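Local atomic coordinates of hypothetical protein ST1066 (Sulfolobus tokodaii, PDB entry 2PJZ), a protein that probably binds and hydrolyses ATP as the nucleotide-binding subunit of an ABC transporter, putatively one for cobalt. Residues M1-I9 with L21-N29; L107-L117 with R163-Y174. All coordinates share one frame; numbering follows the deposited sequence.

Contact 1: M1-I9 with L21-N29; sequences MIQLKNVGI and LENINLEVN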
loop_
_atom_site.group_PDB
_atom_site.type_symbol
_atom_site.label_atom_id
_atom_site.label_comp_id
_atom_site.label_asym_id
_atom_site.label_seq_id
_atom_site.Cartn_x
_atom_site.Cartn_y
_atom_site.Cartn_z
ATOM N N MET A 1 -9.997 12.340 -2.673
ATOM C CA MET A 1 -8.718 13.125 -2.601
ATOM C C MET A 1 -7.968 12.787 -1.304
ATOM O O MET A 1 -8.539 12.890 -0.199
ATOM C CB MET A 1 -8.993 14.620 -2.632
ATOM C CG MET A 1 -7.694 15.509 -2.548
ATOM S SD MET A 1 -6.529 15.401 -3.992
ATOM C CE MET A 1 -7.541 16.248 -5.274
ATOM N N ILE A 2 -6.704 12.389 -1.431
ATOM C CA ILE A 2 -5.821 12.236 -0.252
ATOM C C ILE A 2 -4.696 13.217 -0.467
ATOM O O ILE A 2 -4.086 13.238 -1.558
ATOM C CB ILE A 2 -5.198 10.787 -0.174
ATOM C CG1 ILE A 2 -6.287 9.712 -0.088
ATOM C CG2 ILE A 2 -4.166 10.674 0.973
ATOM C CD1 ILE A 2 -5.757 8.293 -0.393
ATOM N N GLN A 3 -4.460 14.090 0.509
ATOM C CA GLN A 3 -3.346 15.047 0.406
ATOM C C GLN A 3 -2.424 14.845 1.600
ATOM O O GLN A 3 -2.886 14.962 2.737
ATOM C CB GLN A 3 -3.816 16.486 0.463
ATOM C CG GLN A 3 -4.742 16.935 -0.668
ATOM C CD GLN A 3 -5.452 18.203 -0.278
ATOM O OE1 GLN A 3 -6.568 18.158 0.251
ATOM N NE2 GLN A 3 -4.784 19.344 -0.475
ATOM N N LEU A 4 -1.146 14.541 1.339
ATOM C CA LEU A 4 -0.118 14.607 2.413
ATOM C C LEU A 4 0.627 15.884 2.202
ATOM O O LEU A 4 1.224 16.118 1.106
ATOM C CB LEU A 4 0.844 13.399 2.387
ATOM C CG LEU A 4 0.344 12.052 2.932
ATOM C CD1 LEU A 4 -0.924 11.545 2.233
ATOM C CD2 LEU A 4 1.468 11.021 2.855
ATOM N N LYS A 5 0.576 16.786 3.184
ATOM C CA LYS A 5 1.247 18.094 3.033
ATOM C C LYS A 5 2.330 18.287 4.086
ATOM O O LYS A 5 2.031 18.639 5.233
ATOM C CB LYS A 5 0.261 19.284 3.090
ATOM C CG LYS A 5 -1.030 19.143 2.262
ATOM C CD LYS A 5 -0.799 19.036 0.752
ATOM C CE LYS A 5 -0.339 20.372 0.097
ATOM N NZ LYS A 5 -0.190 20.228 -1.391
ATOM N N ASN A 6 3.571 18.037 3.680
ATOM C CA ASN A 6 4.767 18.156 4.523
ATOM C C ASN A 6 4.680 17.221 5.743
ATOM O O ASN A 6 4.845 17.645 6.891
ATOM C CB ASN A 6 4.953 19.615 4.997
ATOM C CG ASN A 6 6.341 19.859 5.586
ATOM O OD1 ASN A 6 7.333 19.355 5.063
ATOM N ND2 ASN A 6 6.405 20.614 6.673
ATOM N N VAL A 7 4.404 15.950 5.475
ATOM C CA VAL A 7 4.270 14.954 6.542
ATOM C C VAL A 7 5.648 14.479 7.024
ATOM O O VAL A 7 6.549 14.254 6.215
ATOM C CB VAL A 7 3.406 13.760 6.069
ATOM C CG1 VAL A 7 3.352 12.640 7.144
ATOM C CG2 VAL A 7 1.991 14.276 5.796
ATOM N N GLY A 8 5.803 14.343 8.338
ATOM C CA GLY A 8 7.036 13.748 8.892
ATOM C C GLY A 8 6.581 12.676 9.872
ATOM O O GLY A 8 5.533 12.820 10.535
ATOM N N ILE A 9 7.309 11.565 9.947
ATOM C CA ILE A 9 6.996 10.555 10.943
ATOM C C ILE A 9 8.277 9.913 11.419
ATOM O O ILE A 9 9.179 9.663 10.625
ATOM C CB ILE A 9 6.054 9.435 10.425
ATOM C CG1 ILE A 9 5.048 9.953 9.382
ATOM C CG2 ILE A 9 5.365 8.775 11.619
ATOM C CD1 ILE A 9 4.228 8.884 8.710
ATOM N N LEU A 21 11.070 10.021 8.458
ATOM C CA LEU A 21 10.687 10.517 7.146
ATOM C C LEU A 21 10.336 11.984 7.354
ATOM O O LEU A 21 9.694 12.348 8.360
ATOM C CB LEU A 21 9.433 9.793 6.662
ATOM C CG LEU A 21 9.564 8.307 6.357
ATOM C CD1 LEU A 21 8.235 7.714 5.934
ATOM C CD2 LEU A 21 10.543 8.184 5.218
ATOM N N GLU A 22 10.776 12.849 6.450
ATOM C CA GLU A 22 10.389 14.254 6.555
ATOM C C GLU A 22 9.955 14.756 5.185
ATOM O O GLU A 22 10.327 14.162 4.158
ATOM C CB GLU A 22 11.547 15.131 7.073
ATOM C CG GLU A 22 12.094 14.710 8.427
ATOM C CD GLU A 22 11.177 15.046 9.597
ATOM O OE1 GLU A 22 10.242 15.868 9.446
ATOM O OE2 GLU A 22 11.421 14.491 10.685
ATOM N N ASN A 23 9.181 15.836 5.183
ATOM C CA ASN A 23 8.808 16.539 3.952
ATOM C C ASN A 23 8.149 15.605 2.921
ATOM O O ASN A 23 8.455 15.634 1.708
ATOM C CB ASN A 23 10.052 17.236 3.353
ATOM C CG ASN A 23 10.832 18.028 4.389
ATOM O OD1 ASN A 23 12.033 17.760 4.615
ATOM N ND2 ASN A 23 10.177 18.974 5.037
ATOM N N ILE A 24 7.254 14.747 3.400
ATOM C CA ILE A 24 6.572 13.821 2.504
ATOM C C ILE A 24 5.376 14.542 1.932
ATOM O O ILE A 24 4.491 14.981 2.686
ATOM C CB ILE A 24 6.137 12.507 3.190
ATOM C CG1 ILE A 24 7.362 11.773 3.781
ATOM C CG2 ILE A 24 5.294 11.581 2.209
ATOM C CD1 ILE A 24 8.493 11.366 2.757
ATOM N N ASN A 25 5.342 14.644 0.601
ATOM C CA ASN A 25 4.227 15.309 -0.083
ATOM C C ASN A 25 3.609 14.400 -1.157
ATOM O O ASN A 25 4.329 13.738 -1.918
ATOM C CB ASN A 25 4.699 16.592 -0.721
ATOM C CG ASN A 25 5.082 17.635 0.282
ATOM O OD1 ASN A 25 4.230 18.217 0.954
ATOM N ND2 ASN A 25 6.391 17.906 0.379
ATOM N N LEU A 26 2.282 14.319 -1.192
ATOM C CA LEU A 26 1.617 13.475 -2.172
ATOM C C LEU A 26 0.160 13.923 -2.322
ATOM O O LEU A 26 -0.483 14.200 -1.316
ATOM C CB LEU A 26 1.629 12.002 -1.712
ATOM C CG LEU A 26 0.882 10.970 -2.561
ATOM C CD1 LEU A 26 1.601 10.777 -3.876
ATOM C CD2 LEU A 26 0.734 9.637 -1.841
ATOM N N GLU A 27 -0.378 13.929 -3.547
ATOM C CA GLU A 27 -1.834 14.106 -3.720
ATOM C C GLU A 27 -2.296 12.982 -4.604
ATOM O O GLU A 27 -1.660 12.695 -5.644
ATOM C CB GLU A 27 -2.226 15.513 -4.301
ATOM C CG GLU A 27 -1.827 16.617 -3.342
ATOM C CD GLU A 27 -2.423 17.984 -3.563
ATOM O OE1 GLU A 27 -2.971 18.228 -4.662
ATOM O OE2 GLU A 27 -2.328 18.806 -2.597
ATOM N N VAL A 28 -3.352 12.304 -4.167
ATOM C CA VAL A 28 -3.931 11.189 -4.905
ATOM C C VAL A 28 -5.413 11.469 -5.090
ATOM O O VAL A 28 -6.120 11.734 -4.112
ATOM C CB VAL A 28 -3.794 9.868 -4.127
ATOM C CG1 VAL A 28 -4.440 8.727 -4.907
ATOM C CG2 VAL A 28 -2.322 9.549 -3.906
ATOM N N ASN A 29 -5.893 11.401 -6.327
ATOM C CA ASN A 29 -7.344 11.497 -6.508
ATOM C C ASN A 29 -7.827 10.610 -7.629
ATOM O O ASN A 29 -7.215 10.595 -8.702
ATOM C CB ASN A 29 -7.788 12.937 -6.738
ATOM C CG ASN A 29 -7.261 13.521 -8.014
ATOM O OD1 ASN A 29 -6.120 13.953 -8.073
ATOM N ND2 ASN A 29 -8.119 13.587 -9.047
HETATM O O HOH W 1 7.591 19.614 2.462
#
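Glu27 OE2 is gripped from two sides by the neighbouring strand: Lys5 NZ, in one of the two conformers of this lysine, makes a salt bridge to it at 2.8 Å, and Gln3 NE2 donates a longer hydrogen bond of 3.3 Å. The two donors meet the oxygen from opposite faces of the carboxylate, each well out of its plane. Gln3 and Glu27 run side by side with amide and carboxylate planes almost perpendicular, 89° apart, whereas the lysine chain bends at chi2 and chi3 (-63° and -72°), which turns its ammonium group back towards Glu27. Further on, where both strands turn a corner, asparagines take over. Asn23 ND2 donates to Asn6 OD1 at 2.9 Å in the carbonyl plane, the two amides nearly coplanar. The same OD1 receives a water that in turn accepts from Asn25 ND2, while Asn25 OD1 accepts from the backbone N-H of Asn6, N to OD1 2.8 Å, from above its carbonyl plane. Both ends of the Asn25 amide are thus engaged at the corner. On the other face the side chains are apolar: Ile2 beside Val28, Leu4 beside Leu26, and Val7 beside Ile24, with Leu4 CD2 packing on Ile24 CG2 at 3.9 Å. This face is covered by helix 43-50 and by strands 177-182 and 203-209. Paired backbone bonds join Ile2 with Val28, Leu4 with Leu26, Val7 with Ile24 and Ile9 with Leu21. Asn6 and Val7 both face Ile24, and Asn23 and Ile24 both face Val7: one G1 bulge on each strand, at the corners of both chains, their one-residue shifts cancelling. The pairing is that of an antiparallel beta hairpin, here part of the antiparallel beta subdomain found at the start of ABC transporter ATP-binding domains.

Contact 2: L107-L117 with R163-Y174; sequences LFLEMLKALKL and RRHVISRYIKEY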
loop_
_atom_site.group_PDB
_atom_site.type_symbol
_atom_site.label_atom_id
_atom_site.label_comp_id
_atom_site.label_asym_id
_atom_site.label_seq_id
_atom_site.Cartn_x
_atom_site.Cartn_y
_atom_site.Cartn_z
ATOM N N LEU A 107 -21.193 -9.780 -0.058
ATOM C CA LEU A 107 -19.998 -9.504 -0.870
ATOM C C LEU A 107 -18.774 -10.065 -0.164
ATOM O O LEU A 107 -17.941 -10.691 -0.808
ATOM C CB LEU A 107 -19.797 -7.995 -1.132
ATOM C CG LEU A 107 -18.550 -7.553 -1.915
ATOM C CD1 LEU A 107 -18.430 -8.322 -3.226
ATOM C CD2 LEU A 107 -18.529 -6.032 -2.191
ATOM N N PHE A 108 -18.666 -9.837 1.140
ATOM C CA PHE A 108 -17.560 -10.439 1.910
ATOM C C PHE A 108 -17.497 -11.981 1.764
ATOM O O PHE A 108 -16.421 -12.566 1.596
ATOM C CB PHE A 108 -17.646 -10.053 3.384
ATOM C CG PHE A 108 -16.567 -10.667 4.238
ATOM C CD1 PHE A 108 -15.257 -10.165 4.211
ATOM C CD2 PHE A 108 -16.862 -11.751 5.070
ATOM C CE1 PHE A 108 -14.258 -10.747 4.977
ATOM C CE2 PHE A 108 -15.872 -12.336 5.855
ATOM C CZ PHE A 108 -14.564 -11.838 5.811
ATOM N N LEU A 109 -18.655 -12.625 1.880
ATOM C CA LEU A 109 -18.731 -14.085 1.749
ATOM C C LEU A 109 -18.376 -14.536 0.353
ATOM O O LEU A 109 -17.726 -15.578 0.174
ATOM C CB LEU A 109 -20.117 -14.594 2.176
ATOM C CG LEU A 109 -20.496 -14.425 3.655
ATOM C CD1 LEU A 109 -21.890 -15.002 3.977
ATOM C CD2 LEU A 109 -19.447 -15.026 4.597
ATOM N N GLU A 110 -18.784 -13.753 -0.642
ATOM C CA GLU A 110 -18.426 -14.000 -2.042
ATOM C C GLU A 110 -16.898 -13.983 -2.259
ATOM O O GLU A 110 -16.348 -14.858 -2.936
ATOM C CB GLU A 110 -19.153 -12.991 -2.942
ATOM C CG GLU A 110 -18.627 -12.869 -4.357
ATOM C CD GLU A 110 -19.218 -11.687 -5.123
ATOM O OE1 GLU A 110 -20.388 -11.329 -4.859
ATOM O OE2 GLU A 110 -18.497 -11.106 -5.977
ATOM N N MET A 111 -16.216 -12.994 -1.673
ATOM C CA MET A 111 -14.754 -12.928 -1.699
ATOM C C MET A 111 -14.113 -14.130 -1.002
ATOM O O MET A 111 -13.192 -14.735 -1.534
ATOM C CB MET A 111 -14.277 -11.615 -1.021
ATOM C CG MET A 111 -14.738 -10.325 -1.719
ATOM S SD MET A 111 -14.265 -8.813 -0.767
ATOM C CE MET A 111 -14.748 -7.585 -2.012
ATOM N N LEU A 112 -14.594 -14.480 0.184
ATOM C CA LEU A 112 -14.021 -15.637 0.905
ATOM C C LEU A 112 -14.147 -16.912 0.050
ATOM O O LEU A 112 -13.185 -17.668 -0.116
ATOM C CB LEU A 112 -14.700 -15.839 2.257
ATOM C CG LEU A 112 -14.430 -14.934 3.442
ATOM C CD1 LEU A 112 -14.978 -15.588 4.700
ATOM C CD2 LEU A 112 -12.939 -14.664 3.584
ATOM N N LYS A 113 -15.328 -17.109 -0.529
ATOM C CA LYS A 113 -15.585 -18.250 -1.414
ATOM C C LYS A 113 -14.686 -18.268 -2.671
ATOM O O LYS A 113 -14.085 -19.303 -2.986
ATOM C CB LYS A 113 -17.073 -18.330 -1.776
ATOM C CG LYS A 113 -17.405 -19.526 -2.682
ATOM C CD LYS A 113 -18.816 -19.450 -3.197
ATOM C CE LYS A 113 -19.054 -20.566 -4.227
ATOM N NZ LYS A 113 -20.481 -20.590 -4.667
ATOM N N ALA A 114 -14.559 -17.129 -3.362
ATOM C CA ALA A 114 -13.608 -17.009 -4.462
ATOM C C ALA A 114 -12.171 -17.327 -4.058
ATOM O O ALA A 114 -11.404 -17.881 -4.853
ATOM C CB ALA A 114 -13.701 -15.622 -5.129
ATOM N N LEU A 115 -11.813 -17.015 -2.811
ATOM C CA LEU A 115 -10.456 -17.241 -2.273
ATOM C C LEU A 115 -10.254 -18.671 -1.752
ATOM O O LEU A 115 -9.177 -19.009 -1.223
ATOM C CB LEU A 115 -10.147 -16.238 -1.142
ATOM C CG LEU A 115 -9.884 -14.769 -1.551
ATOM C CD1 LEU A 115 -10.011 -13.814 -0.346
ATOM C CD2 LEU A 115 -8.525 -14.624 -2.267
ATOM N N LYS A 116 -11.300 -19.492 -1.886
ATOM C CA LYS A 116 -11.312 -20.861 -1.355
ATOM C C LYS A 116 -10.803 -20.883 0.087
ATOM O O LYS A 116 -9.899 -21.650 0.439
ATOM C CB LYS A 116 -10.507 -21.796 -2.265
ATOM C CG LYS A 116 -11.032 -21.837 -3.686
ATOM C CD LYS A 116 -10.048 -22.529 -4.633
ATOM C CE LYS A 116 -10.539 -22.481 -6.079
ATOM N NZ LYS A 116 -12.019 -22.712 -6.170
ATOM N N LEU A 117 -11.354 -19.971 0.886
ATOM C CA LEU A 117 -11.189 -19.952 2.329
ATOM C C LEU A 117 -12.551 -20.390 2.842
ATOM O O LEU A 117 -13.580 -19.791 2.488
ATOM C CB LEU A 117 -10.880 -18.540 2.854
ATOM C CG LEU A 117 -9.608 -17.796 2.441
ATOM C CD1 LEU A 117 -9.606 -16.370 2.998
ATOM C CD2 LEU A 117 -8.368 -18.529 2.904
ATOM N N ARG A 163 -4.284 -17.251 -5.081
ATOM C CA ARG A 163 -5.056 -16.321 -4.258
ATOM C C ARG A 163 -4.618 -14.866 -4.446
ATOM O O ARG A 163 -5.418 -13.958 -4.268
ATOM C CB ARG A 163 -5.031 -16.735 -2.786
ATOM C CG ARG A 163 -5.873 -17.972 -2.563
ATOM C CD ARG A 163 -5.722 -18.534 -1.181
ATOM N NE ARG A 163 -6.305 -19.868 -1.147
ATOM C CZ ARG A 163 -6.601 -20.539 -0.045
ATOM N NH1 ARG A 163 -6.362 -20.005 1.147
ATOM N NH2 ARG A 163 -7.120 -21.761 -0.138
ATOM N N ARG A 164 -3.365 -14.656 -4.825
ATOM C CA ARG A 164 -2.910 -13.319 -5.208
ATOM C C ARG A 164 -3.695 -12.777 -6.397
ATOM O O ARG A 164 -4.065 -11.590 -6.439
ATOM C CB ARG A 164 -1.429 -13.313 -5.537
ATOM C CG ARG A 164 -0.514 -13.320 -4.327
ATOM C CD ARG A 164 0.915 -13.457 -4.773
ATOM N NE ARG A 164 1.832 -13.041 -3.717
ATOM C CZ ARG A 164 3.106 -12.705 -3.903
ATOM N NH1 ARG A 164 3.652 -12.756 -5.114
ATOM N NH2 ARG A 164 3.841 -12.332 -2.870
ATOM N N HIS A 165 -3.931 -13.651 -7.374
ATOM C CA HIS A 165 -4.713 -13.307 -8.545
ATOM C C HIS A 165 -6.167 -13.040 -8.241
ATOM O O HIS A 165 -6.760 -12.114 -8.809
ATOM C CB HIS A 165 -4.551 -14.395 -9.611
ATOM C CG HIS A 165 -3.310 -14.215 -10.419
ATOM N ND1 HIS A 165 -2.056 -14.496 -9.918
ATOM C CD2 HIS A 165 -3.118 -13.687 -11.651
ATOM C CE1 HIS A 165 -1.147 -14.198 -10.828
ATOM N NE2 HIS A 165 -1.763 -13.689 -11.881
ATOM N N VAL A 166 -6.742 -13.833 -7.347
ATOM C CA VAL A 166 -8.121 -13.628 -6.909
ATOM C C VAL A 166 -8.278 -12.276 -6.169
ATOM O O VAL A 166 -9.156 -11.468 -6.513
ATOM C CB VAL A 166 -8.638 -14.817 -6.064
ATOM C CG1 VAL A 166 -10.005 -14.504 -5.482
ATOM C CG2 VAL A 166 -8.746 -16.078 -6.952
ATOM N N ILE A 167 -7.403 -12.015 -5.199
ATOM C CA ILE A 167 -7.510 -10.773 -4.423
ATOM C C ILE A 167 -7.199 -9.534 -5.286
ATOM O O ILE A 167 -7.776 -8.485 -5.082
ATOM C CB ILE A 167 -6.669 -10.824 -3.108
ATOM C CG1 ILE A 167 -7.173 -9.789 -2.083
ATOM C CG2 ILE A 167 -5.178 -10.636 -3.396
ATOM C CD1 ILE A 167 -8.566 -10.023 -1.591
ATOM N N SER A 168 -6.313 -9.681 -6.268
ATOM C CA SER A 168 -5.971 -8.592 -7.180
ATOM C C SER A 168 -7.188 -8.175 -7.995
ATOM O O SER A 168 -7.392 -6.996 -8.239
ATOM C CB SER A 168 -4.827 -8.988 -8.110
ATOM O OG SER A 168 -4.415 -7.900 -8.913
ATOM N N ARG A 169 -7.988 -9.152 -8.409
ATOM C CA ARG A 169 -9.221 -8.882 -9.144
ATOM C C ARG A 169 -10.150 -8.016 -8.283
ATOM O O ARG A 169 -10.729 -7.048 -8.770
ATOM C CB ARG A 169 -9.882 -10.196 -9.660
ATOM C CG ARG A 169 -9.068 -10.797 -10.876
ATOM C CD ARG A 169 -9.321 -12.305 -11.344
ATOM N NE ARG A 169 -8.268 -12.685 -12.329
ATOM C CZ ARG A 169 -7.473 -13.773 -12.276
ATOM N NH1 ARG A 169 -7.634 -14.689 -11.321
ATOM N NH2 ARG A 169 -6.525 -13.966 -13.206
ATOM N N TYR A 170 -10.240 -8.315 -6.989
ATOM C CA TYR A 170 -11.102 -7.506 -6.098
ATOM C C TYR A 170 -10.521 -6.120 -5.788
ATOM O O TYR A 170 -11.257 -5.139 -5.665
ATOM C CB TYR A 170 -11.380 -8.267 -4.809
ATOM C CG TYR A 170 -12.370 -9.388 -4.993
ATOM C CD1 TYR A 170 -13.670 -9.125 -5.416
ATOM C CD2 TYR A 170 -12.013 -10.707 -4.718
ATOM C CE1 TYR A 170 -14.588 -10.151 -5.583
ATOM C CE2 TYR A 170 -12.926 -11.745 -4.884
ATOM C CZ TYR A 170 -14.201 -11.459 -5.316
ATOM O OH TYR A 170 -15.097 -12.495 -5.464
ATOM N N ILE A 171 -9.204 -6.074 -5.621
ATOM C CA ILE A 171 -8.475 -4.818 -5.399
ATOM C C ILE A 171 -8.729 -3.889 -6.580
ATOM O O ILE A 171 -8.939 -2.692 -6.410
ATOM C CB ILE A 171 -6.940 -5.099 -5.164
ATOM C CG1 ILE A 171 -6.749 -5.747 -3.789
ATOM C CG2 ILE A 171 -6.080 -3.815 -5.324
ATOM C CD1 ILE A 171 -5.349 -6.294 -3.498
ATOM N N LYS A 172 -8.737 -4.442 -7.788
ATOM C CA LYS A 172 -8.919 -3.622 -8.977
ATOM C C LYS A 172 -10.365 -3.172 -9.167
ATOM O O LYS A 172 -10.617 -2.067 -9.674
ATOM C CB LYS A 172 -8.304 -4.306 -10.205
ATOM C CG LYS A 172 -6.758 -4.489 -10.034
ATOM C CD LYS A 172 -6.151 -5.506 -11.036
ATOM C CE LYS A 172 -5.943 -4.925 -12.418
ATOM N NZ LYS A 172 -5.215 -5.951 -13.261
ATOM N N GLU A 173 -11.305 -4.002 -8.711
ATOM C CA GLU A 173 -12.735 -3.722 -8.870
ATOM C C GLU A 173 -13.296 -2.775 -7.811
ATOM O O GLU A 173 -14.153 -1.934 -8.122
ATOM C CB GLU A 173 -13.538 -5.020 -8.890
ATOM C CG GLU A 173 -15.054 -4.790 -8.848
ATOM C CD GLU A 173 -15.849 -6.047 -9.062
ATOM O OE1 GLU A 173 -15.269 -7.152 -8.873
ATOM O OE2 GLU A 173 -17.058 -5.922 -9.416
ATOM N N TYR A 174 -12.804 -2.895 -6.578
ATOM C CA TYR A 174 -13.323 -2.111 -5.459
ATOM C C TYR A 174 -12.327 -1.045 -4.942
ATOM O O TYR A 174 -11.103 -1.125 -5.189
ATOM C CB TYR A 174 -13.793 -3.060 -4.344
ATOM C CG TYR A 174 -14.949 -3.930 -4.784
ATOM C CD1 TYR A 174 -16.239 -3.408 -4.855
ATOM C CD2 TYR A 174 -14.751 -5.260 -5.174
ATOM C CE1 TYR A 174 -17.311 -4.187 -5.278
ATOM C CE2 TYR A 174 -15.834 -6.063 -5.604
ATOM C CZ TYR A 174 -17.104 -5.511 -5.650
ATOM O OH TYR A 174 -18.195 -6.259 -6.060
HETATM O O HOH W 2 -17.823 -8.784 -6.917
HETATM O O HOH W 3 -16.845 -12.857 -7.265
#
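Met111 lies across the Tyr170 ring, its CG 3.7 Å from the centroid and only 7° off the normal, a CH-pi contact over the middle of the face. The methionine chain is extended beyond CG, which carries SD above the same face at 4.8 Å from the centroid, a distant Met-aromatic contact, and brings CE on to Tyr174 CD2. Ala114 CB sits at the edge of the Tyr170 ring, 3.4 Å from OH. Glu110, its CG anti to the backbone N (chi1 165°), reaches across towards helix 161-173, between the two tyrosine hydroxyls, and OE2 accepts from two waters, one shared with Tyr170 OH and the other with Tyr174 OH. With an alanine in place of Tyr170, Met111 would probably lose the surface under its CG and SD, and the water between Glu110 and this ring its hydroxyl partner. The contact pairs two roughly antiparallel helices, 152° between their directions, with helix 105-114 in the region that forms the helical subdomain of ABC ATPases. Leu107 CD2 covers one face of Tyr174, and CD1 approaches its OH at 3.5 Å. Towards the opposite end Leu115 CD2 meets Val166 CG1 at 3.5 Å. At the Schellman turn, where Lys116 leaves the helix, the extended Arg163 chain lays its guanidinium against the backbone, Leu115 O over one face; its N-H groups are not aimed at the Leu115 and Lys116 oxygens, and no hydrogen bond forms.

In the fold
Contacts 1 and 2 lie on opposite sides of the chain's centre, with their own centres 30 Å apart and no atoms touching, and they share no secondary-structure element. Both are partly buried, but they achieve it differently. In contact 1 one face of a hairpin turns inward against helix 43-50 and other strands while polar side chains line the outer face; backbone hydrogen bonds dominate. Contact 2 has no direct hydrogen bond between its segments: aromatic and aliphatic side chains fill the helix interface, and bridging waters serve its polar margin. Helix 131-144 backs contact 2, touching Met111, Leu115 and Ile167. Contact 1 therefore builds a sheet, whereas contact 2 packs helices.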